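PDB 2WAD: penicillin-binding protein 2B from Streptococcus pneumoniae, which probably forms peptide cross-links between adjacent glycan strands of cell wall peptidoglycan, as a penicillin-binding transpeptidase of the elongation machinery. Local coordinates for residues A[61-66]-A[221-226]; A[70-75]-A[232-237]; A[314-319]-A[667-672]; A[376-381]-A[491-496]. All coordinates share one frame; numbering follows the deposited sequence.

Contact 1: A[61-66]-A[221-226]. Unlike the reference sequence in segment 221-226: Ile225 (reference Val).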
loop_
_atom_site.group_PDB
_atom_site.type_symbol
_atom_site.label_atom_id
_atom_site.label_comp_id
_atom_site.label_asym_id
_atom_site.label_seq_id
_atom_site.Cartn_x
_atom_site.Cartn_y
_atom_site.Cartn_z
ATOM N N GLY A 61 -18.500 1.529 3.065
ATOM C CA GLY A 61 -17.996 1.598 4.429
ATOM C C GLY A 61 -16.872 2.620 4.523
ATOM O O GLY A 61 -16.348 3.080 3.504
ATOM N N GLU A 62 -16.501 2.987 5.745
ATOM C CA GLU A 62 -15.515 4.045 5.939
ATOM C C GLU A 62 -14.290 3.576 6.706
ATOM O O GLU A 62 -14.259 2.444 7.200
ATOM C CB GLU A 62 -16.174 5.256 6.607
ATOM C CG GLU A 62 -16.964 6.122 5.639
ATOM C CD GLU A 62 -18.039 6.954 6.326
ATOM O OE1 GLU A 62 -18.492 7.979 5.764
ATOM O OE2 GLU A 62 -18.458 6.569 7.437
ATOM N N ILE A 63 -13.297 4.461 6.798
ATOM C CA ILE A 63 -11.970 4.133 7.298
ATOM C C ILE A 63 -11.646 5.006 8.514
ATOM O O ILE A 63 -11.726 6.228 8.442
ATOM C CB ILE A 63 -10.878 4.431 6.235
ATOM C CG1 ILE A 63 -11.317 4.017 4.827
ATOM C CG2 ILE A 63 -9.536 3.873 6.649
ATOM C CD1 ILE A 63 -11.135 2.567 4.507
ATOM N N TYR A 64 -11.227 4.366 9.601
ATOM C CA TYR A 64 -10.994 5.036 10.863
ATOM C C TYR A 64 -9.596 4.759 11.372
ATOM O O TYR A 64 -9.032 3.684 11.126
ATOM C CB TYR A 64 -12.027 4.586 11.895
ATOM C CG TYR A 64 -13.443 4.982 11.532
ATOM C CD1 TYR A 64 -13.981 6.187 11.976
ATOM C CD2 TYR A 64 -14.247 4.145 10.754
ATOM C CE1 TYR A 64 -15.286 6.562 11.656
ATOM C CE2 TYR A 64 -15.540 4.506 10.430
ATOM C CZ TYR A 64 -16.055 5.715 10.885
ATOM O OH TYR A 64 -17.344 6.095 10.573
ATOM N N ASP A 65 -9.027 5.727 12.081
ATOM C CA ASP A 65 -7.740 5.486 12.720
ATOM C C ASP A 65 -8.007 4.751 14.027
ATOM O O ASP A 65 -9.167 4.523 14.385
ATOM C CB ASP A 65 -6.932 6.783 12.888
ATOM C CG ASP A 65 -7.178 7.498 14.211
ATOM O OD1 ASP A 65 -6.294 8.271 14.637
ATOM O OD2 ASP A 65 -8.236 7.319 14.837
ATOM N N ALA A 66 -6.937 4.404 14.730
ATOM C CA ALA A 66 -6.987 3.570 15.924
ATOM C C ALA A 66 -7.768 4.165 17.106
ATOM O O ALA A 66 -8.171 3.430 18.014
ATOM C CB ALA A 66 -5.570 3.204 16.369
ATOM N N TRP A 221 -23.662 10.100 -3.822
ATOM C CA TRP A 221 -22.454 10.352 -3.008
ATOM C C TRP A 221 -21.196 10.714 -3.793
ATOM O O TRP A 221 -20.948 10.207 -4.893
ATOM C CB TRP A 221 -22.028 9.147 -2.156
ATOM C CG TRP A 221 -23.082 8.542 -1.337
ATOM C CD1 TRP A 221 -23.535 8.970 -0.126
ATOM C CD2 TRP A 221 -23.815 7.360 -1.654
ATOM N NE1 TRP A 221 -24.531 8.134 0.324
ATOM C CE2 TRP A 221 -24.723 7.138 -0.598
ATOM C CE3 TRP A 221 -23.803 6.474 -2.736
ATOM C CZ2 TRP A 221 -25.617 6.063 -0.594
ATOM C CZ3 TRP A 221 -24.694 5.407 -2.733
ATOM C CH2 TRP A 221 -25.588 5.210 -1.667
ATOM N N ASP A 222 -20.379 11.563 -3.184
ATOM C CA ASP A 222 -18.969 11.610 -3.521
ATOM C C ASP A 222 -18.240 10.979 -2.340
ATOM O O ASP A 222 -18.727 10.977 -1.209
ATOM C CB ASP A 222 -18.503 13.049 -3.767
ATOM C CG ASP A 222 -19.147 13.663 -5.006
ATOM O OD1 ASP A 222 -18.932 13.124 -6.114
ATOM O OD2 ASP A 222 -19.866 14.678 -4.872
ATOM N N ARG A 223 -17.085 10.399 -2.623
ATOM C CA ARG A 223 -16.237 9.889 -1.569
ATOM C C ARG A 223 -15.099 10.887 -1.437
ATOM O O ARG A 223 -14.392 11.148 -2.414
ATOM C CB ARG A 223 -15.692 8.531 -1.996
ATOM C CG ARG A 223 -14.591 7.961 -1.126
ATOM C CD ARG A 223 -15.162 7.386 0.161
ATOM N NE ARG A 223 -14.370 6.266 0.648
ATOM C CZ ARG A 223 -14.858 5.327 1.451
ATOM N NH1 ARG A 223 -16.121 5.381 1.839
ATOM N NH2 ARG A 223 -14.100 4.323 1.853
ATOM N N LYS A 224 -14.919 11.451 -0.244
ATOM C CA LYS A 224 -13.738 12.283 -0.019
ATOM C C LYS A 224 -12.734 11.807 1.045
ATOM O O LYS A 224 -13.118 11.206 2.041
ATOM C CB LYS A 224 -14.100 13.768 0.085
ATOM C CG LYS A 224 -14.373 14.300 1.472
ATOM C CD LYS A 224 -14.344 15.818 1.424
ATOM C CE LYS A 224 -15.549 16.401 2.142
ATOM N NZ LYS A 224 -15.476 16.093 3.598
ATOM N N ILE A 225 -11.453 12.040 0.782
ATOM C CA ILE A 225 -10.353 11.736 1.696
ATOM C C ILE A 225 -10.046 12.986 2.512
ATOM O O ILE A 225 -9.726 14.026 1.944
ATOM C CB ILE A 225 -9.080 11.347 0.913
ATOM C CG1 ILE A 225 -9.407 10.214 -0.069
ATOM C CG2 ILE A 225 -8.003 10.886 1.865
ATOM C CD1 ILE A 225 -8.735 10.312 -1.417
ATOM N N LEU A 226 -10.169 12.902 3.833
ATOM C CA LEU A 226 -9.899 14.060 4.681
ATOM C C LEU A 226 -8.412 14.385 4.730
ATOM O O LEU A 226 -7.577 13.508 4.516
ATOM C CB LEU A 226 -10.431 13.838 6.094
ATOM C CG LEU A 226 -11.878 13.368 6.227
ATOM C CD1 LEU A 226 -12.198 13.046 7.675
ATOM C CD2 LEU A 226 -12.828 14.440 5.722
#
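Arg223 reaches across from its strand to Gly61 and takes hold of a single backbone oxygen with both terminal nitrogens of its guanidinium group. NH1 donates to Gly61 O at 2.8 Å and NH2 donates to the same Gly61 O at 3.1 Å, in an end-on, two-pronged grip. The oxygen lies almost exactly in the guanidinium plane, at its edge, so both N-H groups converge on it. Seen from the peptide they differ: NH2 is in the carbonyl plane, whereas NH1 is tilted 33° from it. The long arginine suits this place because the backbones are well separated, with CA atoms of Glu62 and Arg223 9.5 Å apart. Its CG lies anti to the backbone N (chi1 169°), and bends at chi2 and chi3 then carry the head over to the loop.

Between the two segments little else touches. Ile63 CG1 stands 4.1 Å from Arg223 NH2, its side chain running nearly at a right angle to that of the arginine, and Glu62 CG is 4.0 Å from Arg223 NH1. The carboxylate of Glu62 makes no direct ion pair with Arg223 and instead bridges to Lys304.

A second shell fixes the orientation of the guanidinium: NE forms a salt bridge with Glu269, which probably offsets its charge, and NH1 also bonds Asn74 OD1. The result is a bidentate, end-on arginine-to-carbonyl bond that ties the end of strand 215-225 to the residues leading into strand 63-64, joining two sheets within the dimerisation domain of a class B penicillin-binding protein.

Contact 2: A[70-75]-A[232-237]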
loop_
_atom_site.group_PDB
_atom_site.type_symbol
_atom_site.label_atom_id
_atom_site.label_comp_id
_atom_site.label_asym_id
_atom_site.label_seq_id
_atom_site.Cartn_x
_atom_site.Cartn_y
_atom_site.Cartn_z
ATOM N N PRO A 70 -12.317 9.616 11.788
ATOM C CA PRO A 70 -12.527 9.234 10.397
ATOM C C PRO A 70 -11.378 9.704 9.521
ATOM O O PRO A 70 -10.793 10.758 9.768
ATOM C CB PRO A 70 -13.825 9.950 10.014
ATOM C CG PRO A 70 -13.996 11.047 11.019
ATOM C CD PRO A 70 -13.280 10.627 12.265
ATOM N N LEU A 71 -11.055 8.909 8.508
ATOM C CA LEU A 71 -10.061 9.295 7.527
ATOM C C LEU A 71 -10.677 9.656 6.184
ATOM O O LEU A 71 -10.013 10.249 5.338
ATOM C CB LEU A 71 -9.050 8.172 7.347
ATOM C CG LEU A 71 -8.368 7.737 8.645
ATOM C CD1 LEU A 71 -7.343 6.649 8.291
ATOM C CD2 LEU A 71 -7.687 8.951 9.308
ATOM N N VAL A 72 -11.932 9.271 5.983
ATOM C CA VAL A 72 -12.656 9.582 4.758
ATOM C C VAL A 72 -14.077 10.040 5.065
ATOM O O VAL A 72 -14.483 10.140 6.223
ATOM C CB VAL A 72 -12.800 8.369 3.836
ATOM C CG1 VAL A 72 -11.435 7.882 3.384
ATOM C CG2 VAL A 72 -13.604 7.286 4.538
ATOM N N GLU A 73 -14.838 10.294 4.008
ATOM C CA GLU A 73 -16.123 10.959 4.149
ATOM C C GLU A 73 -16.998 10.546 2.982
ATOM O O GLU A 73 -16.553 10.581 1.837
ATOM C CB GLU A 73 -15.919 12.471 4.067
ATOM C CG GLU A 73 -17.149 13.291 4.387
ATOM C CD GLU A 73 -17.141 13.713 5.839
ATOM O OE1 GLU A 73 -16.771 12.856 6.680
ATOM O OE2 GLU A 73 -17.460 14.889 6.131
ATOM N N ASN A 74 -18.233 10.158 3.280
ATOM C CA ASN A 74 -19.247 9.964 2.251
ATOM C C ASN A 74 -20.144 11.191 2.228
ATOM O O ASN A 74 -20.880 11.445 3.181
ATOM C CB ASN A 74 -20.081 8.723 2.551
ATOM C CG ASN A 74 -19.373 7.442 2.170
ATOM O OD1 ASN A 74 -18.531 7.432 1.282
ATOM N ND2 ASN A 74 -19.735 6.346 2.826
ATOM N N THR A 75 -20.074 11.965 1.152
ATOM C CA THR A 75 -20.772 13.238 1.138
ATOM C C THR A 75 -22.008 13.142 0.245
ATOM O O THR A 75 -22.002 12.456 -0.776
ATOM C CB THR A 75 -19.803 14.418 0.860
ATOM O OG1 THR A 75 -20.536 15.615 0.571
ATOM C CG2 THR A 75 -18.815 14.107 -0.258
ATOM N N SER A 232 -2.397 9.540 2.166
ATOM C CA SER A 232 -1.726 8.841 1.064
ATOM C C SER A 232 -1.975 7.328 1.069
ATOM O O SER A 232 -1.962 6.683 0.018
ATOM C CB SER A 232 -0.218 9.109 1.120
ATOM O OG SER A 232 0.297 8.873 2.432
ATOM N N ILE A 233 -2.210 6.767 2.252
ATOM C CA ILE A 233 -2.309 5.339 2.437
ATOM C C ILE A 233 -3.750 4.847 2.291
ATOM O O ILE A 233 -3.989 3.662 2.037
ATOM C CB ILE A 233 -1.703 4.983 3.792
ATOM C CG1 ILE A 233 -0.163 5.065 3.713
ATOM C CG2 ILE A 233 -2.176 3.624 4.276
ATOM C CD1 ILE A 233 0.511 5.160 5.071
ATOM N N VAL A 234 -4.708 5.766 2.417
ATOM C CA VAL A 234 -6.115 5.416 2.290
ATOM C C VAL A 234 -6.437 4.907 0.885
ATOM O O VAL A 234 -7.063 3.862 0.767
ATOM C CB VAL A 234 -7.073 6.580 2.671
ATOM C CG1 VAL A 234 -8.496 6.293 2.216
ATOM C CG2 VAL A 234 -7.035 6.870 4.176
ATOM N N GLY A 235 -6.041 5.643 -0.151
ATOM C CA GLY A 235 -6.256 5.266 -1.542
ATOM C C GLY A 235 -7.418 6.014 -2.155
ATOM O O GLY A 235 -8.025 6.874 -1.511
ATOM N N SER A 236 -7.756 5.698 -3.398
ATOM C CA SER A 236 -8.907 6.343 -4.033
ATOM C C SER A 236 -10.001 5.349 -4.434
ATOM O O SER A 236 -9.791 4.135 -4.460
ATOM C CB SER A 236 -8.461 7.169 -5.249
ATOM O OG SER A 236 -7.603 6.382 -6.065
ATOM N N VAL A 237 -11.175 5.887 -4.743
ATOM C CA VAL A 237 -12.298 5.107 -5.232
ATOM C C VAL A 237 -12.689 5.666 -6.600
ATOM O O VAL A 237 -12.627 6.878 -6.820
ATOM C CB VAL A 237 -13.505 5.218 -4.264
ATOM C CG1 VAL A 237 -14.640 4.317 -4.702
ATOM C CG2 VAL A 237 -13.084 4.830 -2.866
#
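Val234 turns CG1 anti to its own nitrogen (chi1 166°) and leaves CG2 anti to the carbonyl carbon, so its two methyls divide between Val72 and Leu71. Val72 answers with a chi1 of -62°, which sets CG1 beside its backbone N and aims that methyl at the valine opposite. Val234, in the short, weakly bonded helical turn at about 231-234, thus rests on the start of strand 72-83, the middle strand of the antiparallel sheet it forms with strands 189-191 and 215-225 in the dimerisation domain.

Branched aliphatic side chains fit well here, since all three are buried and a beta-branched valine offers two methyls close to the backbone. Leu71 serves a different geometry. Its CB lies 4.0 Å from Val234 CG2, and its CD1 returns to the same methyl at 4.1 Å, so the leucine lies along one methyl with the near and far parts of its side chain.

Gly235 follows immediately and is the first residue to leave helical angles, with a phi of 101°; its backbone angles would jam a side chain against the preceding carbonyl. Farther out, Glu269 of helix 267-271 packs on both Val72 and Val234, while Ile63 touches Leu71 and Val72. The tightest point is between the two valines, where Val72 CG1 comes within 3.5 Å of Val234 CG1, a close approach for two methyl groups.

Contact 3: A[314-319]-A[667-672]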
loop_
_atom_site.group_PDB
_atom_site.type_symbol
_atom_site.label_atom_id
_atom_site.label_comp_id
_atom_site.label_asym_id
_atom_site.label_seq_id
_atom_site.Cartn_x
_atom_site.Cartn_y
_atom_site.Cartn_z
ATOM N N LEU A 314 -3.437 8.425 14.487
ATOM C CA LEU A 314 -3.012 9.686 13.891
ATOM C C LEU A 314 -2.008 10.496 14.722
ATOM O O LEU A 314 -1.064 11.045 14.155
ATOM C CB LEU A 314 -4.231 10.566 13.610
ATOM C CG LEU A 314 -4.743 10.802 12.187
ATOM C CD1 LEU A 314 -4.777 9.496 11.437
ATOM C CD2 LEU A 314 -6.120 11.446 12.223
ATOM N N ALA A 315 -2.237 10.602 16.033
ATOM C CA ALA A 315 -1.410 11.417 16.912
ATOM C C ALA A 315 0.004 10.847 16.942
ATOM O O ALA A 315 0.979 11.590 16.789
ATOM C CB ALA A 315 -2.013 11.504 18.337
ATOM N N PHE A 316 0.115 9.532 17.129
ATOM C CA PHE A 316 1.419 8.876 17.036
ATOM C C PHE A 316 2.084 9.130 15.675
ATOM O O PHE A 316 3.232 9.583 15.580
ATOM C CB PHE A 316 1.370 7.381 17.391
ATOM C CG PHE A 316 2.723 6.764 17.490
ATOM C CD1 PHE A 316 3.634 7.214 18.435
ATOM C CD2 PHE A 316 3.121 5.781 16.600
ATOM C CE1 PHE A 316 4.916 6.679 18.503
ATOM C CE2 PHE A 316 4.392 5.233 16.659
ATOM C CZ PHE A 316 5.290 5.680 17.604
ATOM N N GLN A 317 1.335 8.882 14.613
ATOM C CA GLN A 317 1.867 9.083 13.272
ATOM C C GLN A 317 2.324 10.526 13.050
ATOM O O GLN A 317 3.348 10.748 12.411
ATOM C CB GLN A 317 0.871 8.611 12.201
ATOM C CG GLN A 317 1.279 8.948 10.756
ATOM C CD GLN A 317 2.072 7.848 10.058
ATOM O OE1 GLN A 317 2.323 6.789 10.632
ATOM N NE2 GLN A 317 2.417 8.070 8.795
ATOM N N ASP A 318 1.580 11.499 13.584
ATOM C CA ASP A 318 1.909 12.913 13.459
ATOM C C ASP A 318 3.229 13.205 14.162
ATOM O O ASP A 318 4.057 13.980 13.673
ATOM C CB ASP A 318 0.828 13.808 14.090
ATOM C CG ASP A 318 -0.452 13.870 13.271
ATOM O OD1 ASP A 318 -0.473 13.431 12.103
ATOM O OD2 ASP A 318 -1.446 14.394 13.801
ATOM N N SER A 319 3.408 12.606 15.328
ATOM C CA SER A 319 4.586 12.929 16.119
ATOM C C SER A 319 5.843 12.258 15.543
ATOM O O SER A 319 6.921 12.848 15.517
ATOM C CB SER A 319 4.332 12.723 17.622
ATOM O OG SER A 319 4.362 11.364 17.973
ATOM N N ARG A 667 15.539 5.602 19.047
ATOM C CA ARG A 667 15.282 5.772 20.478
ATOM C C ARG A 667 14.129 6.728 20.713
ATOM O O ARG A 667 13.255 6.485 21.545
ATOM C CB ARG A 667 16.556 6.374 21.082
ATOM C CG ARG A 667 16.433 6.775 22.559
ATOM C CD ARG A 667 17.612 7.668 22.907
ATOM N NE ARG A 667 17.429 8.988 22.294
ATOM C CZ ARG A 667 18.428 9.782 21.940
ATOM N NH1 ARG A 667 19.675 9.363 22.115
ATOM N NH2 ARG A 667 18.180 10.980 21.409
ATOM N N ASP A 668 14.145 7.857 20.009
ATOM C CA ASP A 668 13.146 8.880 20.275
ATOM C C ASP A 668 11.774 8.415 19.793
ATOM O O ASP A 668 10.761 8.861 20.337
ATOM C CB ASP A 668 13.484 10.191 19.578
ATOM C CG ASP A 668 14.624 10.947 20.241
ATOM O OD1 ASP A 668 15.035 11.964 19.657
ATOM O OD2 ASP A 668 15.133 10.534 21.300
ATOM N N ILE A 669 11.733 7.590 18.747
ATOM C CA ILE A 669 10.462 6.988 18.347
ATOM C C ILE A 669 9.985 6.014 19.414
ATOM O O ILE A 669 8.792 5.956 19.716
ATOM C CB ILE A 669 10.504 6.271 16.975
ATOM C CG1 ILE A 669 10.669 7.285 15.839
ATOM C CG2 ILE A 669 9.223 5.449 16.747
ATOM C CD1 ILE A 669 11.160 6.680 14.512
ATOM N N ILE A 670 10.908 5.240 19.977
ATOM C CA ILE A 670 10.530 4.322 21.044
ATOM C C ILE A 670 10.007 5.082 22.269
ATOM O O ILE A 670 8.979 4.699 22.838
ATOM C CB ILE A 670 11.653 3.301 21.365
ATOM C CG1 ILE A 670 11.795 2.343 20.169
ATOM C CG2 ILE A 670 11.344 2.476 22.632
ATOM C CD1 ILE A 670 12.832 1.282 20.333
ATOM N N ASN A 671 10.697 6.144 22.678
ATOM C CA ASN A 671 10.259 6.929 23.837
ATOM C C ASN A 671 8.903 7.549 23.515
ATOM O O ASN A 671 8.035 7.619 24.373
ATOM C CB ASN A 671 11.221 8.083 24.144
ATOM C CG ASN A 671 12.480 7.647 24.854
ATOM O OD1 ASN A 671 12.533 6.575 25.442
ATOM N ND2 ASN A 671 13.488 8.524 24.863
ATOM N N LEU A 672 8.718 8.025 22.285
ATOM C CA LEU A 672 7.435 8.644 21.926
ATOM C C LEU A 672 6.313 7.646 22.127
ATOM O O LEU A 672 5.270 7.962 22.701
ATOM C CB LEU A 672 7.425 9.174 20.497
ATOM C CG LEU A 672 8.015 10.574 20.282
ATOM C CD1 LEU A 672 8.336 10.861 18.816
ATOM C CD2 LEU A 672 7.139 11.690 20.884
#
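Phe316 and Leu672 are the main apolar partners between two nearly antiparallel helices. The short segments run at 156° to each other with their axes 10.9 Å apart, a gap wide enough to need a large side chain to fill it. The phenyl ring does so: with CG anti to the backbone N (chi1 -172°) the side chain leans across the interface and presents its far end. CE1 lies 4.1 Å from Leu672 CB and 4.0 Å from the carbonyl carbon of Leu672, which sits at the ring edge. CZ of Phe316 approaches Ile669 CG2 at 4.0 Å, the two side chains crossing at about a right angle. Residues 669 and 672 stand three apart, so both can reach the ring, Leu672 directed toward it and Ile669 from beside it.

One contact mixes polar and apolar character. Ser319, one turn after Phe316, is small enough to let the leucine in, and its OG rests 4.0 Å from Leu672 CD2 and a similar distance from CD1.

The charged interactions lie within one helix. Arg667 grips Asp668 OD2 side-on, NE donating at 2.9 Å and NH2 at a slightly greater distance, both from the same face of the carboxylate. Asp668 OD1 turns instead to Tyr327 OH of helix 314-334.

Tyr673 adds an edge-to-face ring pair with Phe316. These are the first and last helices of the transpeptidase domain, packed side by side against its central antiparallel sheet: Phe316 also touches Leu356 and Ser357 of strand 355-363, and Ile670 reaches Ala636 and Ala638 of strand 634-638.

Contact 4: A[376-381]-A[491-496]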
loop_
_atom_site.group_PDB
_atom_site.type_symbol
_atom_site.label_atom_id
_atom_site.label_comp_id
_atom_site.label_asym_id
_atom_site.label_seq_id
_atom_site.Cartn_x
_atom_site.Cartn_y
_atom_site.Cartn_z
ATOM N N GLY A 376 6.719 5.561 0.714
ATOM C CA GLY A 376 8.127 5.213 0.508
ATOM C C GLY A 376 8.566 4.005 1.310
ATOM O O GLY A 376 9.475 3.268 0.909
ATOM N N THR A 377 7.884 3.773 2.426
ATOM C CA THR A 377 8.225 2.691 3.331
ATOM C C THR A 377 8.018 1.328 2.675
ATOM O O THR A 377 8.683 0.385 3.055
ATOM C CB THR A 377 7.400 2.750 4.634
ATOM O OG1 THR A 377 5.999 2.756 4.322
ATOM C CG2 THR A 377 7.751 3.993 5.458
ATOM N N VAL A 378 7.082 1.231 1.734
ATOM C CA VAL A 378 6.781 -0.024 1.045
ATOM C C VAL A 378 7.187 0.024 -0.430
ATOM O O VAL A 378 7.159 -1.001 -1.105
ATOM C CB VAL A 378 5.297 -0.431 1.138
ATOM C CG1 VAL A 378 4.880 -0.830 2.573
ATOM C CG2 VAL A 378 4.380 0.676 0.584
ATOM N N THR A 379 7.577 1.185 -0.950
ATOM C CA THR A 379 7.852 1.267 -2.380
ATOM C C THR A 379 9.293 1.570 -2.805
ATOM O O THR A 379 9.656 1.297 -3.940
ATOM C CB THR A 379 6.831 2.170 -3.145
ATOM O OG1 THR A 379 7.115 3.535 -2.862
ATOM C CG2 THR A 379 5.381 1.915 -2.717
ATOM N N ASN A 380 10.119 2.114 -1.916
ATOM C CA ASN A 380 11.475 2.487 -2.287
ATOM C C ASN A 380 12.517 1.660 -1.560
ATOM O O ASN A 380 12.262 1.162 -0.470
ATOM C CB ASN A 380 11.721 3.969 -2.007
ATOM C CG ASN A 380 10.861 4.859 -2.887
ATOM O OD1 ASN A 380 11.011 4.884 -4.109
ATOM N ND2 ASN A 380 9.953 5.584 -2.276
ATOM N N VAL A 381 13.690 1.504 -2.163
ATOM C CA VAL A 381 14.658 0.556 -1.633
ATOM C C VAL A 381 15.988 1.244 -1.354
ATOM O O VAL A 381 16.312 2.223 -2.013
ATOM C CB VAL A 381 14.838 -0.664 -2.592
ATOM C CG1 VAL A 381 13.492 -1.356 -2.836
ATOM C CG2 VAL A 381 15.464 -0.231 -3.900
ATOM N N THR A 491 6.724 -9.072 2.310
ATOM C CA THR A 491 6.440 -8.915 3.740
ATOM C C THR A 491 5.080 -9.453 4.154
ATOM O O THR A 491 4.894 -9.820 5.320
ATOM C CB THR A 491 6.559 -7.437 4.214
ATOM O OG1 THR A 491 5.541 -6.639 3.614
ATOM C CG2 THR A 491 7.890 -6.838 3.849
ATOM N N GLY A 492 4.132 -9.488 3.221
ATOM C CA GLY A 492 2.748 -9.845 3.539
ATOM C C GLY A 492 1.851 -8.666 3.893
ATOM O O GLY A 492 0.692 -8.832 4.324
ATOM N N ILE A 493 2.388 -7.452 3.769
ATOM C CA ILE A 493 1.629 -6.286 4.221
ATOM C C ILE A 493 0.335 -6.149 3.407
ATOM O O ILE A 493 0.318 -6.502 2.224
ATOM C CB ILE A 493 2.432 -4.994 4.162
ATOM C CG1 ILE A 493 1.736 -3.913 5.000
ATOM C CG2 ILE A 493 2.672 -4.548 2.730
ATOM C CD1 ILE A 493 2.448 -2.611 4.982
ATOM N N ASP A 494 -0.730 -5.666 4.056
ATOM C CA ASP A 494 -2.064 -5.564 3.462
ATOM C C ASP A 494 -2.231 -4.335 2.551
ATOM O O ASP A 494 -3.106 -3.479 2.763
ATOM C CB ASP A 494 -3.139 -5.618 4.562
ATOM C CG ASP A 494 -2.912 -4.582 5.697
ATOM O OD1 ASP A 494 -1.776 -4.049 5.874
ATOM O OD2 ASP A 494 -3.881 -4.365 6.471
ATOM N N LEU A 495 -1.379 -4.245 1.533
ATOM C CA LEU A 495 -1.502 -3.230 0.493
ATOM C C LEU A 495 -1.322 -3.964 -0.828
ATOM O O LEU A 495 -0.664 -4.996 -0.855
ATOM C CB LEU A 495 -0.440 -2.125 0.646
ATOM C CG LEU A 495 -0.598 -1.158 1.832
ATOM C CD1 LEU A 495 0.599 -0.229 1.980
ATOM C CD2 LEU A 495 -1.899 -0.366 1.793
ATOM N N PRO A 496 -1.933 -3.468 -1.914
ATOM C CA PRO A 496 -1.960 -4.257 -3.154
ATOM C C PRO A 496 -0.586 -4.633 -3.712
ATOM O O PRO A 496 -0.398 -5.757 -4.173
ATOM C CB PRO A 496 -2.745 -3.391 -4.151
ATOM C CG PRO A 496 -3.277 -2.222 -3.376
ATOM C CD PRO A 496 -2.870 -2.332 -1.938
#
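Val378 meets Ile493 and Leu495 through methyl groups alone, so no flat group lends a face or an edge to the contact itself. Asp494, between them in sequence, uses its carboxylate elsewhere: OD1 accepts from Ile546 N, and OD2 bonds Val547 N and Tyr272 OH. That leaves a buried acid well supplied with partners while its neighbours pack.

Val378 uses its two methyls separately. CG1 reaches Ile493 CD1 at 3.9 Å, and CG2 reaches Leu495 CD1 at 4.1 Å. Both long side chains come at about a right angle to the valine and touch it with a terminal methyl. Ile493 is stretched out fully, with CG1 anti to the backbone N (chi1 -164°) and CD1 extended beyond it, which suits a site where the CA atoms of Val378 and Ile493 are 8.7 Å apart. A compact valine is apt on the helix side, where its paired methyls can serve two neighbours at once. Met526 of helix 525-536 packs on both Val378 and Ile493.

Tight turns shape the 491-496 loop. Thr491 OG1 accepts from Ile493 N at 3.3 Å, and Gly492 takes up a positive phi of 91° that a side chain would hinder. Asp494 is the centre of the next turn, which kinks the chain. Leu495 meanwhile touches Leu268 of helix 267-271, in the dimerisation domain. The motifs here are an ST turn followed by an inverse gamma turn, shaping an irregular loop whose Ile493 and Leu495 pack on helix 376-379 in a buried patch where the transpeptidase domain meets helix 267-271.

Contacts 1 and 2 form one unit: their centres are 4 Å apart, their segments alternate along the chain, and both reach the antiparallel sheet in which strand 72-83 lies beside strand 215-225. Both belong to the dimerisation domain. Contacts 3 and 4 belong to the transpeptidase domain, their centres 20 Å apart, with contact 4 nested in the long loop that contact 3 closes. None of the four spans the two parts. The link between them is made at the start of helix 314-334, where Asp65 OD1 lies 2.9 Å from Leu314 N and Leu71 CD2 packs on Leu314 CD1. Contacts 2 and 4 come no nearer than about 5 Å between nearest atoms, without touching.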